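Local coordinates for member of s1p family of ribosomal proteins (Pyrococcus furiosus, PDB 5YH1), which binds manganese through a DHH domain and is probably a RecJ-like exonuclease acting on nucleic acids, at residues V112-D115 / I116-M120. Residues are numbered along the deposited sequence; the frame is centred on the assembly and turned at random.
Sequences VLKD and IIFMM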
loop_
_atom_site.group_PDB
_atom_site.type_symbol
_atom_site.label_atom_id
_atom_site.label_comp_id
_atom_site.label_asym_id
_atom_site.label_seq_id
_atom_site.Cartn_x
_atom_site.Cartn_y
_atom_site.Cartn_z
ATOM N N VAL A 112 12.084 -5.165 8.705
ATOM C CA VAL A 112 12.717 -6.360 9.255
ATOM C C VAL A 112 11.701 -7.499 9.438
ATOM O O VAL A 112 12.019 -8.675 9.218
ATOM C CB VAL A 112 13.477 -6.067 10.562
ATOM C CG1 VAL A 112 12.524 -5.814 11.724
ATOM C CG2 VAL A 112 14.423 -7.211 10.869
ATOM N N LEU A 113 10.471 -7.159 9.796
ATOM C CA LEU A 113 9.461 -8.207 10.006
ATOM C C LEU A 113 9.122 -8.885 8.686
ATOM O O LEU A 113 8.965 -10.100 8.620
ATOM C CB LEU A 113 8.222 -7.641 10.708
ATOM C CG LEU A 113 8.505 -7.252 12.172
ATOM C CD1 LEU A 113 7.337 -6.488 12.761
ATOM C CD2 LEU A 113 8.826 -8.473 13.021
ATOM N N LYS A 114 9.053 -8.096 7.623
ATOM C CA LYS A 114 8.876 -8.646 6.292
ATOM C C LYS A 114 10.072 -9.552 5.914
ATOM O O LYS A 114 9.895 -10.664 5.415
ATOM C CB LYS A 114 8.678 -7.492 5.303
ATOM C CG LYS A 114 8.458 -7.900 3.861
ATOM C CD LYS A 114 9.725 -7.761 3.047
ATOM C CE LYS A 114 9.483 -8.080 1.580
ATOM N NZ LYS A 114 9.092 -6.862 0.818
ATOM N N ASP A 115 11.285 -9.086 6.180
ATOM C CA ASP A 115 12.480 -9.880 5.896
ATOM C C ASP A 115 12.450 -11.228 6.649
ATOM O O ASP A 115 12.796 -12.274 6.103
ATOM C CB ASP A 115 13.749 -9.079 6.267
ATOM C CG ASP A 115 13.984 -7.877 5.348
ATOM O OD1 ASP A 115 13.373 -7.825 4.259
ATOM O OD2 ASP A 115 14.779 -6.981 5.714
ATOM N N ILE A 116 12.028 -11.200 7.905
ATOM C CA ILE A 116 11.958 -12.422 8.709
ATOM C C ILE A 116 10.860 -13.372 8.188
ATOM O O ILE A 116 11.079 -14.573 8.052
ATOM C CB ILE A 116 11.777 -12.092 10.210
ATOM C CG1 ILE A 116 13.053 -11.434 10.743
ATOM C CG2 ILE A 116 11.474 -13.356 11.031
ATOM C CD1 ILE A 116 12.909 -10.783 12.107
ATOM N N ILE A 117 9.690 -12.845 7.863
ATOM C CA ILE A 117 8.602 -13.700 7.358
ATOM C C ILE A 117 9.013 -14.343 6.038
ATOM O O ILE A 117 8.848 -15.546 5.849
ATOM C CB ILE A 117 7.288 -12.904 7.212
ATOM C CG1 ILE A 117 6.764 -12.530 8.603
ATOM C CG2 ILE A 117 6.235 -13.697 6.425
ATOM C CD1 ILE A 117 5.848 -11.326 8.628
ATOM N N PHE A 118 9.577 -13.548 5.136
ATOM C CA PHE A 118 10.034 -14.048 3.842
ATOM C C PHE A 118 11.146 -15.084 3.995
ATOM O O PHE A 118 11.106 -16.122 3.347
ATOM C CB PHE A 118 10.504 -12.888 2.948
ATOM C CG PHE A 118 9.400 -12.225 2.157
ATOM C CD1 PHE A 118 8.104 -12.099 2.665
ATOM C CD2 PHE A 118 9.665 -11.701 0.895
ATOM C CE1 PHE A 118 7.103 -11.478 1.921
ATOM C CE2 PHE A 118 8.664 -11.079 0.149
ATOM C CZ PHE A 118 7.380 -10.972 0.665
HETATM N N MSE A 119 12.138 -14.815 4.840
HETATM C CA MSE A 119 13.257 -15.766 5.004
HETATM C C MSE A 119 12.785 -17.055 5.656
HETATM O O MSE A 119 13.278 -18.131 5.326
HETATM C CB MSE A 119 14.443 -15.143 5.757
HETATM C CG MSE A 119 14.204 -15.087 7.262
HETATM SE SE MSE A 119 15.659 -14.262 8.317
HETATM C CE MSE A 119 15.696 -12.449 7.550
HETATM N N MSE A 120 11.829 -16.965 6.578
HETATM C CA MSE A 120 11.311 -18.163 7.239
HETATM C C MSE A 120 10.492 -18.998 6.273
HETATM O O MSE A 120 10.508 -20.226 6.344
HETATM C CB MSE A 120 10.516 -17.790 8.489
HETATM C CG MSE A 120 11.421 -17.405 9.656
HETATM SE SE MSE A 120 12.657 -18.874 10.132
HETATM C CE MSE A 120 11.320 -20.289 10.475
#
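A chi1 of -179° swings CG of Lys-114 away from the backbone N, and with bends at chi2 and chi4 the chain reaches out from the helix, while the Phe-118 ring leans back along the helix to meet it. The lysine CE methylene sits over one face of the Phe-118 ring, 3.7 Å from the centroid and displaced toward the rim at CE2, a CH-pi contact between side chains four residues apart. The same pair is tied through the backbone by a nearly straight bond of 2.9 Å from Phe-118 N to Lys-114 O. On another side of the helix, Val-112 and Ile-116 lie side by side and point the same way, CG2 of the valine 4.1 Å from CD1 of the isoleucine. Both belong to helix 109-126 of the DHH domain, which packs beside the parallel sheet; their side chains touch Leu-151 of helix 145-152, and Ile-116 also meets Ile-275 of the second subunit. Cutting Ile-116 back to an alanine is likely to leave a gap beside Val-112 and to weaken packing against both that helix and the neighbouring chain. The selenomethionine Met-119, which also touches Ile-59 of strand 58-63, folds back over Asp-115 through chi1 (78°) and chi3, bringing CE to 3.2 Å from Asp-115 O, while its N donates to Asp-115 O at 2.9 Å. The buried carboxylate of Asp-115 forms salt bridges with Arg-100 and Arg-61 and hydrogen-bonds Tyr-107 OH.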